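Local coordinates for hypothetical protein SSO2532 (Sulfolobus solfataricus, PDB 1VPH), which is of unknown function but belongs to the YjbQ (UPF0047) family and assembles as a trimer that carries a bound potassium ion, at residues R26-V31 with T83-S88; H57-I62 with D95-A100; T77-F82 with F129-D134. All blocks are in the same frame, centred on the assembly; numbering follows the deposited sequence. Where two conformers were deposited one is given.

Contact 1. Residues R26-V31 with T83-S88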
ATOM      1  N   ARG C  26       0.854  -5.195  24.338  1.00 30.87           N
ATOM      2  CA  ARG C  26       0.152  -6.444  24.044  1.00 31.14           C
ATOM      3  C   ARG C  26       0.667  -7.081  22.763  1.00 28.95           C
ATOM      4  O   ARG C  26       1.275  -6.398  21.947  1.00 27.76           O
ATOM      5  CB  ARG C  26      -1.354  -6.205  23.857  1.00 30.89           C
ATOM      6  CG  ARG C  26      -2.149  -6.280  25.150  1.00 38.85           C
ATOM      7  CD  ARG C  26      -1.880  -5.100  26.033  1.00 40.82           C
ATOM      8  N   GLN C  27       0.361  -8.373  22.574  1.00 28.26           N
ATOM      9  CA  GLN C  27       0.772  -9.102  21.362  1.00 28.09           C
ATOM     10  C   GLN C  27       0.211  -8.445  20.112  1.00 26.54           C
ATOM     11  O   GLN C  27       0.961  -8.194  19.175  1.00 23.62           O
ATOM     12  CB  GLN C  27       0.368 -10.598  21.363  1.00 28.04           C
ATOM     13  CG  GLN C  27       0.775 -11.320  20.058  1.00 34.42           C
ATOM     14  CD  GLN C  27       0.496 -12.840  20.028  1.00 38.92           C
ATOM     15  OE1 GLN C  27      -0.641 -13.298  20.214  1.00 42.04           O
ATOM     16  NE2 GLN C  27       1.537 -13.612  19.749  1.00 29.92           N
ATOM     17  N   PHE C  28      -1.110  -8.195  20.111  1.00 24.86           N
ATOM     18  CA  PHE C  28      -1.816  -7.458  19.067  1.00 24.97           C
ATOM     19  C   PHE C  28      -2.297  -6.095  19.610  1.00 23.80           C
ATOM     20  O   PHE C  28      -2.974  -6.021  20.642  1.00 22.85           O
ATOM     21  CB  PHE C  28      -3.053  -8.202  18.581  1.00 26.83           C
ATOM     22  CG  PHE C  28      -2.757  -9.437  17.765  1.00 29.80           C
ATOM     23  CD1 PHE C  28      -2.526 -10.649  18.390  1.00 38.70           C
ATOM     24  CD2 PHE C  28      -2.712  -9.391  16.401  1.00 41.04           C
ATOM     25  CE1 PHE C  28      -2.257 -11.787  17.651  1.00 40.63           C
ATOM     26  CE2 PHE C  28      -2.439 -10.534  15.659  1.00 39.22           C
ATOM     27  CZ  PHE C  28      -2.225 -11.717  16.284  1.00 39.10           C
ATOM     28  N   GLU C  29      -1.956  -5.020  18.922  1.00 22.67           N
ATOM     29  CA  GLU C  29      -2.288  -3.702  19.410  1.00 22.02           C
ATOM     30  C   GLU C  29      -2.326  -2.716  18.249  1.00 21.93           C
ATOM     31  O   GLU C  29      -1.566  -2.854  17.282  1.00 21.36           O
ATOM     32  CB  GLU C  29      -1.229  -3.314  20.415  1.00 22.59           C
ATOM     33  CG  GLU C  29      -1.532  -2.118  21.256  1.00 29.52           C
ATOM     34  CD  GLU C  29      -0.402  -1.859  22.267  1.00 31.75           C
ATOM     35  OE1 GLU C  29      -0.312  -2.636  23.226  1.00 41.56           O
ATOM     36  OE2 GLU C  29       0.407  -0.909  22.108  1.00 36.15           O
ATOM     37  N   LEU C  30      -3.267  -1.778  18.311  1.00 19.73           N
ATOM     38  CA  LEU C  30      -3.273  -0.634  17.386  1.00 19.94           C
ATOM     39  C   LEU C  30      -2.924   0.580  18.204  1.00 21.85           C
ATOM     40  O   LEU C  30      -3.514   0.783  19.269  1.00 20.18           O
ATOM     41  CB  LEU C  30      -4.671  -0.433  16.809  1.00 20.77           C
ATOM     42  CG  LEU C  30      -5.173  -1.332  15.702  1.00 26.44           C
ATOM     43  CD1 LEU C  30      -6.618  -0.934  15.382  1.00 30.08           C
ATOM     44  CD2 LEU C  30      -4.310  -1.225  14.474  1.00 28.59           C
ATOM     45  N   VAL C  31      -1.975   1.380  17.729  1.00 18.07           N
ATOM     46  CA  VAL C  31      -1.593   2.612  18.443  1.00 18.39           C
ATOM     47  C   VAL C  31      -1.782   3.794  17.524  1.00 18.27           C
ATOM     48  O   VAL C  31      -1.184   3.843  16.447  1.00 19.08           O
ATOM     49  CB  VAL C  31      -0.143   2.515  18.942  1.00 20.02           C
ATOM     50  CG1 VAL C  31       0.237   3.791  19.644  1.00 22.17           C
ATOM     51  CG2 VAL C  31      -0.047   1.291  19.920  1.00 18.97           C
ATOM     52  N   THR C  83      -4.385 -14.386  10.074  1.00 19.92           N
ATOM     53  CA  THR C  83      -2.971 -14.765  10.171  1.00 20.16           C
ATOM     54  C   THR C  83      -2.745 -16.079  10.925  1.00 21.99           C
ATOM     55  O   THR C  83      -1.671 -16.673  10.797  1.00 21.59           O
ATOM     56  CB  THR C  83      -2.134 -13.682  10.872  1.00 22.40           C
ATOM     57  OG1 THR C  83      -2.602 -13.515  12.214  1.00 21.59           O
ATOM     58  CG2 THR C  83      -2.165 -12.360  10.124  1.00 22.37           C
ATOM     59  N   GLU C  84      -3.723 -16.479  11.753  1.00 21.96           N
ATOM     60  CA  GLU C  84      -3.697 -17.761  12.476  1.00 22.92           C
ATOM     61  C   GLU C  84      -2.516 -17.950  13.440  1.00 22.52           C
ATOM     62  O   GLU C  84      -1.619 -18.784  13.197  1.00 22.57           O
ATOM     63  CB  GLU C  84      -3.741 -18.898  11.493  1.00 23.44           C
ATOM     64  CG  GLU C  84      -4.923 -18.815  10.605  1.00 29.37           C
ATOM     65  CD  GLU C  84      -5.122 -20.063   9.805  1.00 31.45           C
ATOM     66  OE1 GLU C  84      -5.638 -21.058  10.389  1.00 30.55           O
ATOM     67  OE2 GLU C  84      -4.746 -20.067   8.611  1.00 30.50           O
ATOM     68  N   PRO C  85      -2.481 -17.174  14.544  1.00 22.93           N
ATOM     69  CA  PRO C  85      -1.358 -17.335  15.437  1.00 23.58           C
ATOM     70  C   PRO C  85      -1.127 -18.759  15.928  1.00 24.38           C
ATOM     71  O   PRO C  85       0.014 -19.089  16.176  1.00 26.00           O
ATOM     72  CB  PRO C  85      -1.674 -16.374  16.571  1.00 26.00           C
ATOM     73  CG  PRO C  85      -2.516 -15.350  15.901  1.00 27.95           C
ATOM     74  CD  PRO C  85      -3.358 -16.088  14.989  1.00 25.50           C
ATOM     75  N   SER C  86      -2.153 -19.596  15.994  1.00 22.42           N
ATOM     76  CA  SER C  86      -2.008 -20.945  16.533  1.00 24.64           C
ATOM     77  C   SER C  86      -1.595 -21.990  15.495  1.00 23.28           C
ATOM     78  O   SER C  86      -1.334 -23.144  15.844  1.00 23.83           O
ATOM     79  CB  SER C  86      -3.343 -21.440  17.088  0.65 24.90           C
ATOM     80  OG  SER C  86      -4.062 -22.141  16.063  0.65 32.71           O
ATOM     81  N   ARG C  87      -1.536 -21.601  14.222  1.00 21.52           N
ATOM     82  CA  ARG C  87      -1.200 -22.546  13.138  1.00 18.87           C
ATOM     83  C   ARG C  87       0.308 -22.908  13.066  1.00 20.18           C
ATOM     84  O   ARG C  87       1.166 -22.090  13.300  1.00 20.80           O
ATOM     85  CB  ARG C  87      -1.669 -21.978  11.794  1.00 20.05           C
ATOM     86  CG  ARG C  87      -1.340 -22.799  10.567  1.00 17.84           C
ATOM     87  CD  ARG C  87      -2.213 -22.385   9.420  1.00 23.81           C
ATOM     88  NE  ARG C  87      -1.859 -23.132   8.234  1.00 18.05           N
ATOM     89  CZ  ARG C  87      -2.415 -22.932   7.032  1.00 23.50           C
ATOM     90  NH1 ARG C  87      -3.349 -22.047   6.902  1.00 20.70           N
ATOM     91  NH2 ARG C  87      -2.036 -23.643   5.986  1.00 24.97           N
ATOM     92  N   SER C  88       0.600 -24.141  12.679  1.00 19.16           N
ATOM     93  CA  SER C  88       1.960 -24.628  12.578  1.00 19.95           C
ATOM     94  C   SER C  88       2.570 -24.162  11.278  1.00 19.49           C
ATOM     95  O   SER C  88       2.970 -24.973  10.454  1.00 19.60           O
ATOM     96  CB  SER C  88       2.013 -26.159  12.599  1.00 25.49           C
ATOM     97  OG  SER C  88       1.639 -26.694  13.856  1.00 27.44           O
TER
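Phe28 and Pro85 make the contact almost alone. The far edge of the phenyl ring is turned to the proline, with Phe28 CZ 3.7 Å from Pro85 CG and CE1 a little further off at 4.0 Å from the same carbon. Pro85 CG lies near the plane of the aromatic ring, so the pyrrolidine meets its rim. Thr83 OG1 stands at that rim too, 4.5 Å from Phe28 CZ; this hydroxyl is already hydrogen-bonded to the carbonyl of Ile79 one helical turn back. With CG anti to its own carbonyl carbon (chi1 -71°), Phe28 sends its ring out from the loop ahead of strand 29-32 toward the end of helix 69-83. His99 of helix 98-107 meets both the Phe28 ring and Pro85, while Lys80 adds its aliphatic part to each.

Further out, each segment is braced by its own bonds. Glu84 leaves the helix with a positive phi of 60° and opens a type I beta turn to Arg87, closed by a 3.0 Å bond from Arg87 N to Glu84 O. The side chains of the same two residues form a salt bridge, Arg87 NH1 to Glu84 OE2 at 3.0 Å, with the oxygen lying in the guanidinium plane. Arg87 also reaches Glu81 of the second subunit through NH2 and makes a cation-pi contact with Trp89. On the other segment Glu29 OE1 receives the amides of Arg26, at 3.0 Å from Arg26 N, and Ala25, which ties down the loop carrying Phe28. The arrangement is that of the end of a helix, followed by a proline-containing type I turn, resting against the loop that leads into a strand that is outermost, within the chain, in a three-stranded antiparallel sheet.

Contact 2. Residues H57-I62 with D95-A100. With K (potassium ion), chain K; PO4 (phosphate ion), chain L.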
ATOM      1  N   HIS C  57      10.066  -2.721  10.123  1.00 22.76           N
ATOM      2  CA  HIS C  57       9.826  -3.849  10.998  1.00 19.85           C
ATOM      3  C   HIS C  57       9.065  -4.829  10.139  1.00 21.76           C
ATOM      4  O   HIS C  57       8.283  -4.419   9.291  1.00 23.46           O
ATOM      5  CB  HIS C  57       8.923  -3.432  12.171  1.00 20.04           C
ATOM      6  CG  HIS C  57       9.528  -2.465  13.135  1.00 23.68           C
ATOM      7  ND1 HIS C  57      10.589  -2.791  13.943  1.00 26.76           N
ATOM      8  CD2 HIS C  57       9.167  -1.201  13.475  1.00 24.98           C
ATOM      9  CE1 HIS C  57      10.876  -1.764  14.724  1.00 29.61           C
ATOM     10  NE2 HIS C  57      10.019  -0.790  14.468  1.00 24.41           N
ATOM     11  N   SER C  58       9.292  -6.122  10.328  1.00 19.30           N
ATOM     12  CA  SER C  58       8.603  -7.108   9.527  1.00 18.73           C
ATOM     13  C   SER C  58       7.406  -7.746  10.265  1.00 19.53           C
ATOM     14  O   SER C  58       6.683  -8.568   9.655  1.00 18.55           O
ATOM     15  CB  SER C  58       9.623  -8.158   9.110  1.00 22.53           C
ATOM     16  OG  SER C  58      10.006  -8.914  10.256  1.00 24.16           O
ATOM     17  N   THR C  59       7.150  -7.351  11.515  1.00 17.07           N
ATOM     18  CA  THR C  59       6.028  -7.900  12.288  1.00 16.71           C
ATOM     19  C   THR C  59       5.112  -6.793  12.844  1.00 18.80           C
ATOM     20  O   THR C  59       4.302  -7.000  13.749  1.00 19.87           O
ATOM     21  CB  THR C  59       6.568  -8.800  13.410  1.00 20.18           C
ATOM     22  OG1 THR C  59       7.332  -8.033  14.314  1.00 19.21           O
ATOM     23  CG2 THR C  59       7.393  -9.923  12.819  1.00 22.63           C
ATOM     24  N   ALA C  60       5.252  -5.622  12.246  1.00 20.44           N
ATOM     25  CA  ALA C  60       4.359  -4.520  12.434  1.00 21.07           C
ATOM     26  C   ALA C  60       3.990  -3.893  11.086  1.00 21.12           C
ATOM     27  O   ALA C  60       4.613  -4.165  10.036  1.00 19.35           O
ATOM     28  CB  ALA C  60       4.974  -3.477  13.371  1.00 21.21           C
ATOM     29  N   ALA C  61       2.936  -3.081  11.102  1.00 19.42           N
ATOM     30  CA  ALA C  61       2.458  -2.448   9.882  1.00 19.38           C
ATOM     31  C   ALA C  61       1.927  -1.053  10.181  1.00 19.10           C
ATOM     32  O   ALA C  61       1.812  -0.654  11.339  1.00 18.78           O
ATOM     33  CB  ALA C  61       1.362  -3.305   9.196  1.00 20.61           C
ATOM     34  N   ILE C  62       1.578  -0.329   9.112  1.00 19.05           N
ATOM     35  CA  ILE C  62       0.945   1.012   9.227  1.00 17.63           C
ATOM     36  C   ILE C  62      -0.343   0.955   8.476  1.00 19.57           C
ATOM     37  O   ILE C  62      -0.336   0.490   7.334  1.00 19.75           O
ATOM     38  CB  ILE C  62       1.831   2.110   8.621  1.00 18.21           C
ATOM     39  CG1 ILE C  62       3.153   2.281   9.443  1.00 20.15           C
ATOM     40  CG2 ILE C  62       1.089   3.445   8.567  1.00 18.73           C
ATOM     41  CD1 ILE C  62       2.937   2.800  10.933  1.00 21.13           C
ATOM     42  N   ASP C  95      10.862 -19.344  14.883  1.00 29.21           N
ATOM     43  CA  ASP C  95      10.316 -18.303  15.690  1.00 29.75           C
ATOM     44  C   ASP C  95       8.890 -18.748  16.049  1.00 30.65           C
ATOM     45  O   ASP C  95       8.501 -19.869  15.763  1.00 33.39           O
ATOM     46  CB  ASP C  95      10.334 -17.080  14.838  1.00 33.07           C
ATOM     47  CG  ASP C  95      10.659 -15.837  15.606  1.00 36.55           C
ATOM     48  OD1 ASP C  95      10.442 -15.780  16.841  1.00 37.70           O
ATOM     49  OD2 ASP C  95      11.109 -14.896  14.923  1.00 26.61           O
ATOM     50  N   ASP C  96       8.179 -17.965  16.827  1.00 27.98           N
ATOM     51  CA  ASP C  96       6.757 -18.161  17.068  1.00 29.43           C
ATOM     52  C   ASP C  96       5.904 -17.025  16.597  1.00 25.42           C
ATOM     53  O   ASP C  96       4.924 -16.673  17.267  1.00 27.85           O
ATOM     54  CB  ASP C  96       6.576 -18.215  18.608  1.00 33.45           C
ATOM     55  CG  ASP C  96       7.092 -16.901  19.351  1.00 40.23           C
ATOM     56  OD1 ASP C  96       7.487 -15.890  18.705  1.00 37.31           O
ATOM     57  OD2 ASP C  96       7.108 -16.891  20.609  1.00 53.19           O
ATOM     58  N   ASN C  97       6.258 -16.401  15.481  1.00 22.78           N
ATOM     59  CA  ASN C  97       5.557 -15.192  15.087  1.00 19.92           C
ATOM     60  C   ASN C  97       5.256 -15.150  13.582  1.00 17.89           C
ATOM     61  O   ASN C  97       5.123 -14.090  13.019  1.00 19.64           O
ATOM     62  CB  ASN C  97       6.347 -13.970  15.535  1.00 19.49           C
ATOM     63  CG  ASN C  97       7.659 -13.808  14.801  1.00 20.49           C
ATOM     64  OD1 ASN C  97       8.105 -14.702  14.054  1.00 21.52           O
ATOM     65  ND2 ASN C  97       8.318 -12.692  15.044  1.00 22.90           N
ATOM     66  N   ALA C  98       5.161 -16.330  12.949  1.00 19.68           N
ATOM     67  CA  ALA C  98       4.816 -16.414  11.527  1.00 20.58           C
ATOM     68  C   ALA C  98       3.591 -15.594  11.231  1.00 20.10           C
ATOM     69  O   ALA C  98       3.599 -14.864  10.258  1.00 20.30           O
ATOM     70  CB  ALA C  98       4.605 -17.821  11.088  1.00 20.52           C
ATOM     71  N   HIS C  99       2.567 -15.697  12.074  1.00 19.57           N
ATOM     72  CA  HIS C  99       1.326 -14.965  11.861  1.00 19.28           C
ATOM     73  C   HIS C  99       1.592 -13.468  11.716  1.00 19.65           C
ATOM     74  O   HIS C  99       0.941 -12.791  10.902  1.00 20.03           O
ATOM     75  CB  HIS C  99       0.375 -15.207  13.032  1.00 22.54           C
ATOM     76  CG  HIS C  99       0.775 -14.459  14.277  1.00 22.98           C
ATOM     77  ND1 HIS C  99       1.714 -14.935  15.158  1.00 25.12           N
ATOM     78  CD2 HIS C  99       0.438 -13.218  14.718  1.00 27.46           C
ATOM     79  CE1 HIS C  99       1.888 -14.056  16.130  1.00 22.81           C
ATOM     80  NE2 HIS C  99       1.126 -13.001  15.886  1.00 25.44           N
ATOM     81  N   ALA C 100       2.521 -12.945  12.522  1.00 19.11           N
ATOM     82  CA  ALA C 100       2.822 -11.518  12.541  1.00 19.08           C
ATOM     83  C   ALA C 100       3.459 -11.072  11.241  1.00 20.34           C
ATOM     84  O   ALA C 100       3.116 -10.031  10.688  1.00 18.83           O
ATOM     85  CB  ALA C 100       3.748 -11.199  13.737  1.00 19.43           C
TER
HETATM   86  K     K K 138      10.002 -14.130  12.929  1.00 27.28           K
HETATM   87  P   PO4 L 139      10.819  -6.880  13.367  1.00 30.53           P
HETATM   88  O1  PO4 L 139      11.074  -7.855  14.443  1.00 41.52           O
HETATM   89  O2  PO4 L 139      11.368  -7.369  12.027  1.00 24.19           O
HETATM   90  O3  PO4 L 139      11.585  -5.597  13.605  1.00 42.08           O
HETATM   91  O4  PO4 L 139       9.384  -6.414  13.358  1.00 31.94           O
HETATM   92  O   HOH W   1      11.834 -14.121  12.033  1.00 35.06           O
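Thr59 and Ala100 bring the two backbones together, their CA atoms 4.8 Å apart where the loop before strand 60-65 passes the first turn of helix 98-107. Thr59 CB lies 3.7 Å from Ala100 CB, and Thr59 CG2 meets Asn97 ND2, also at 3.7 Å, the Thr59 and Asn97 side chains crossing at about a right angle. The threonine torsion (chi1 64°) sets OG1 between the backbone N and the carbonyl carbon and divides the residue's work: the methyl faces the metal-binding segment, whereas the hydroxyl, with Thr59 OG1 2.8 Å from phosphate O4, joins Thr59 N in donating to that oxygen.

The rest of the loop closes around the same anion. Ser58 N and Ser58 OG both give hydrogen bonds to phosphate O2, and His57 ND1 donates to O3, in the plane of the imidazole and nearly straight (163°). Arg137 and Arg140 complete the anion pocket; the phosphate probably came from the crystallisation liquor, but its surroundings are consistent with a site for a phosphate-like anion. His57 NE2 takes the amide of His141, so that with both ring nitrogens engaged the rotation of the imidazole is set. A leucine in place of His57 would probably leave phosphate O3 and the His141 amide without their partner and weaken the grip on the anion.

The potassium ion is held by Asp95 OD2 at 2.4 Å and Asn97 OD1 at 2.3 Å together with His91, His101 and a water. These lengths are short for potassium, so the identity of the metal may be open to question. Asn97 occupies the N-cap position of helix 98-107 but spends its oxygen on the metal, while its ND2 hydrogen-bonds Asp134 OD2.

Contact 3. Residues T77-F82 with F129-D134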
ATOM      1  N   THR C  77      -9.145  -8.408  15.593  1.00 18.95           N
ATOM      2  CA  THR C  77      -9.777  -9.725  15.580  1.00 17.96           C
ATOM      3  C   THR C  77      -9.687 -10.340  14.180  1.00 18.33           C
ATOM      4  O   THR C  77      -9.339 -11.522  14.046  1.00 18.61           O
ATOM      5  CB  THR C  77     -11.198  -9.620  16.023  1.00 19.70           C
ATOM      6  OG1 THR C  77     -11.201  -9.321  17.438  1.00 23.73           O
ATOM      7  CG2 THR C  77     -11.893 -10.938  15.782  1.00 24.56           C
ATOM      8  N   LYS C  78     -10.013  -9.545  13.162  1.00 18.25           N
ATOM      9  CA  LYS C  78      -9.901  -9.981  11.767  1.00 18.92           C
ATOM     10  C   LYS C  78      -8.427 -10.320  11.394  1.00 20.23           C
ATOM     11  O   LYS C  78      -8.161 -11.311  10.732  1.00 19.13           O
ATOM     12  CB  LYS C  78     -10.454  -8.882  10.871  1.00 20.47           C
ATOM     13  CG  LYS C  78     -10.323  -9.128   9.382  1.00 23.09           C
ATOM     14  CD  LYS C  78     -11.478  -9.901   8.787  1.00 32.85           C
ATOM     15  CE  LYS C  78     -11.413 -11.361   8.933  1.00 35.10           C
ATOM     16  NZ  LYS C  78     -12.856 -11.938   9.013  1.00 32.06           N
ATOM     17  N   ILE C  79      -7.474  -9.471  11.779  1.00 18.97           N
ATOM     18  CA  ILE C  79      -6.071  -9.759  11.529  1.00 19.08           C
ATOM     19  C   ILE C  79      -5.651 -11.091  12.178  1.00 19.91           C
ATOM     20  O   ILE C  79      -5.033 -11.975  11.536  1.00 20.38           O
ATOM     21  CB  ILE C  79      -5.199  -8.598  12.011  1.00 22.77           C
ATOM     22  CG1 ILE C  79      -5.459  -7.354  11.172  1.00 24.59           C
ATOM     23  CG2 ILE C  79      -3.678  -8.982  11.919  1.00 23.32           C
ATOM     24  CD1 ILE C  79      -4.778  -6.119  11.662  1.00 22.01           C
ATOM     25  N   LYS C  80      -6.051 -11.298  13.434  1.00 21.17           N
ATOM     26  CA  LYS C  80      -5.759 -12.559  14.110  1.00 23.04           C
ATOM     27  C   LYS C  80      -6.338 -13.775  13.399  1.00 21.59           C
ATOM     28  O   LYS C  80      -5.660 -14.788  13.248  1.00 21.04           O
ATOM     29  CB  LYS C  80      -6.311 -12.518  15.555  1.00 22.13           C
ATOM     30  CG  LYS C  80      -5.612 -13.452  16.518  1.00 32.17           C
ATOM     31  CD  LYS C  80      -6.107 -13.226  17.962  1.00 30.29           C
ATOM     32  N   GLU C  81      -7.599 -13.689  13.002  1.00 19.91           N
ATOM     33  CA  GLU C  81      -8.273 -14.788  12.305  1.00 20.80           C
ATOM     34  C   GLU C  81      -7.606 -15.112  10.976  1.00 20.26           C
ATOM     35  O   GLU C  81      -7.462 -16.303  10.615  1.00 23.22           O
ATOM     36  CB  GLU C  81      -9.736 -14.450  12.141  1.00 19.54           C
ATOM     37  CG  GLU C  81     -10.445 -14.492  13.489  1.00 20.23           C
ATOM     38  CD  GLU C  81     -11.914 -14.081  13.428  1.00 29.84           C
ATOM     39  OE1 GLU C  81     -12.366 -13.687  12.322  1.00 26.18           O
ATOM     40  OE2 GLU C  81     -12.611 -14.199  14.479  1.00 22.50           O
ATOM     41  N   PHE C  82      -7.223 -14.061  10.248  1.00 19.66           N
ATOM     42  CA  PHE C  82      -6.561 -14.174   8.974  1.00 20.61           C
ATOM     43  C   PHE C  82      -5.142 -14.751   9.032  1.00 19.63           C
ATOM     44  O   PHE C  82      -4.763 -15.513   8.167  1.00 20.12           O
ATOM     45  CB  PHE C  82      -6.484 -12.782   8.400  1.00 18.97           C
ATOM     46  CG  PHE C  82      -5.733 -12.676   7.115  1.00 23.81           C
ATOM     47  CD1 PHE C  82      -6.281 -13.158   5.934  1.00 29.74           C
ATOM     48  CD2 PHE C  82      -4.525 -12.012   7.081  1.00 25.94           C
ATOM     49  CE1 PHE C  82      -5.604 -13.010   4.743  1.00 32.21           C
ATOM     50  CE2 PHE C  82      -3.842 -11.889   5.903  1.00 33.39           C
ATOM     51  CZ  PHE C  82      -4.396 -12.385   4.729  1.00 33.11           C
ATOM     52  N   PHE C 129      -2.503   4.474  12.236  1.00 17.56           N
ATOM     53  CA  PHE C 129      -2.164   3.520  13.300  1.00 16.89           C
ATOM     54  C   PHE C 129      -0.930   2.701  13.012  1.00 17.00           C
ATOM     55  O   PHE C 129      -0.723   2.166  11.911  1.00 20.14           O
ATOM     56  CB  PHE C 129      -3.295   2.537  13.542  1.00 18.63           C
ATOM     57  CG  PHE C 129      -4.589   3.153  14.024  1.00 17.88           C
ATOM     58  CD1 PHE C 129      -4.827   3.347  15.373  1.00 22.04           C
ATOM     59  CD2 PHE C 129      -5.567   3.456  13.122  1.00 24.71           C
ATOM     60  CE1 PHE C 129      -6.033   3.864  15.802  1.00 21.96           C
ATOM     61  CE2 PHE C 129      -6.755   4.003  13.530  1.00 25.93           C
ATOM     62  CZ  PHE C 129      -6.995   4.212  14.840  1.00 18.19           C
ATOM     63  N   LEU C 130      -0.131   2.543  14.031  1.00 17.08           N
ATOM     64  CA  LEU C 130       0.848   1.476  14.094  1.00 18.37           C
ATOM     65  C   LEU C 130       0.124   0.201  14.445  1.00 18.54           C
ATOM     66  O   LEU C 130      -0.664   0.157  15.444  1.00 19.37           O
ATOM     67  CB  LEU C 130       1.887   1.778  15.181  1.00 19.84           C
ATOM     68  CG  LEU C 130       2.770   0.536  15.365  1.00 22.68           C
ATOM     69  CD1 LEU C 130       3.668   0.407  14.143  1.00 21.28           C
ATOM     70  CD2 LEU C 130       3.586   0.605  16.634  1.00 24.02           C
ATOM     71  N   VAL C 131       0.332  -0.835  13.641  1.00 18.15           N
ATOM     72  CA  VAL C 131      -0.288  -2.135  13.919  1.00 18.40           C
ATOM     73  C   VAL C 131       0.814  -3.027  14.483  1.00 19.69           C
ATOM     74  O   VAL C 131       1.805  -3.294  13.804  1.00 18.24           O
ATOM     75  CB  VAL C 131      -0.916  -2.820  12.637  1.00 17.84           C
ATOM     76  CG1 VAL C 131      -1.716  -4.084  13.066  1.00 20.18           C
ATOM     77  CG2 VAL C 131      -1.767  -1.905  11.825  1.00 23.70           C
ATOM     78  N   GLU C 132       0.675  -3.423  15.751  1.00 19.07           N
ATOM     79  CA  GLU C 132       1.585  -4.353  16.377  1.00 19.19           C
ATOM     80  C   GLU C 132       0.987  -5.724  16.301  1.00 19.84           C
ATOM     81  O   GLU C 132      -0.204  -5.893  16.646  1.00 21.74           O
ATOM     82  CB  GLU C 132       1.777  -4.023  17.871  1.00 18.52           C
ATOM     83  CG  GLU C 132       2.498  -5.109  18.637  1.00 21.00           C
ATOM     84  CD  GLU C 132       3.948  -5.209  18.176  1.00 26.17           C
ATOM     85  OE1 GLU C 132       4.749  -4.443  18.723  1.00 21.08           O
ATOM     86  OE2 GLU C 132       4.265  -6.011  17.260  1.00 22.22           O
ATOM     87  N   LEU C 133       1.762  -6.677  15.803  1.00 19.39           N
ATOM     88  CA  LEU C 133       1.304  -8.078  15.704  1.00 19.72           C
ATOM     89  C   LEU C 133       2.149  -9.062  16.463  1.00 20.43           C
ATOM     90  O   LEU C 133       1.772 -10.249  16.541  1.00 19.48           O
ATOM     91  CB  LEU C 133       1.206  -8.558  14.229  1.00 18.90           C
ATOM     92  CG  LEU C 133       0.259  -7.816  13.278  1.00 20.48           C
ATOM     93  CD1 LEU C 133       0.086  -8.543  11.947  1.00 28.68           C
ATOM     94  CD2 LEU C 133      -1.119  -7.572  13.933  1.00 27.76           C
ATOM     95  N   ASP C 134       3.256  -8.598  17.023  1.00 21.76           N
ATOM     96  CA  ASP C 134       4.186  -9.437  17.781  1.00 22.34           C
ATOM     97  C   ASP C 134       4.702  -8.699  19.031  1.00 22.68           C
ATOM     98  O   ASP C 134       5.882  -8.761  19.361  1.00 22.08           O
ATOM     99  CB  ASP C 134       5.354  -9.881  16.884  1.00 20.62           C
ATOM    100  CG  ASP C 134       6.185 -11.024  17.490  1.00 27.58           C
ATOM    101  OD1 ASP C 134       5.624 -11.949  18.104  1.00 24.87           O
ATOM    102  OD2 ASP C 134       7.408 -11.036  17.318  1.00 28.15           O
TER
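No flat group takes part where Ile79 meets Val131 and Leu133; the contact is built wholly from branched aliphatic side chains. The nearby flat groups work at its margins. The Phe82 ring, one turn further along helix 69-83, packs edge-to-face with Phe106 and with Phe82 of the third subunit. The Glu132 carboxylate sits on the other strand face, where OE2 accepts Asp134 N at 2.8 Å (158°) on its anti side, 31° out of the carboxylate plane; the same oxygen forms a salt bridge with Arg140, and OE1 is bonded to Thr24.

Between these, Ile79 straddles the end of strand 127-132 with two different branches. Ile79 CG2 meets the forked tip of Leu133, 3.5 Å from Leu133 CD2 and 3.8 Å from Leu133 CD1, the two side chains crossing at about a right angle. The other branch is stretched out (chi2 173°), and this carries Ile79 CD1 over to Val131, 3.9 Å from Val131 CG1. One isoleucine thus touches both residues that the chain turns toward the helix, skipping Glu132 between them. Leu107 of helix 98-107 and Phe106 of the third subunit also pack on Ile79, and Leu30 lies against Val131, so the core continues across the subunit boundary. Lys78, beside Ile79, forms a salt bridge there with Glu84 of the third subunit. The packing is that of a helix set by one isoleucine on the central strand of a small antiparallel sheet, its flank turned to the trimer interface.

The three contacts form one cluster on the same side of the chain's centre: contacts 1 and 3 have centres about 6 Å apart, 1 and 2 about 8 Å, 2 and 3 about 9 Å. All draw on the three-stranded antiparallel sheet, in which strand 127-132 of contact 3 runs between 29-32 of contact 1 and 60-65 of contact 2. Helix 69-83 runs directly from contact 3 into contact 1, and His99 hydrogen-bonds the Leu133 carbonyl, which joins contact 2 to contact 3. Their segments alternate along the chain, so distant parts of the sequence interlock beside the anion and metal sites and the trimer interface.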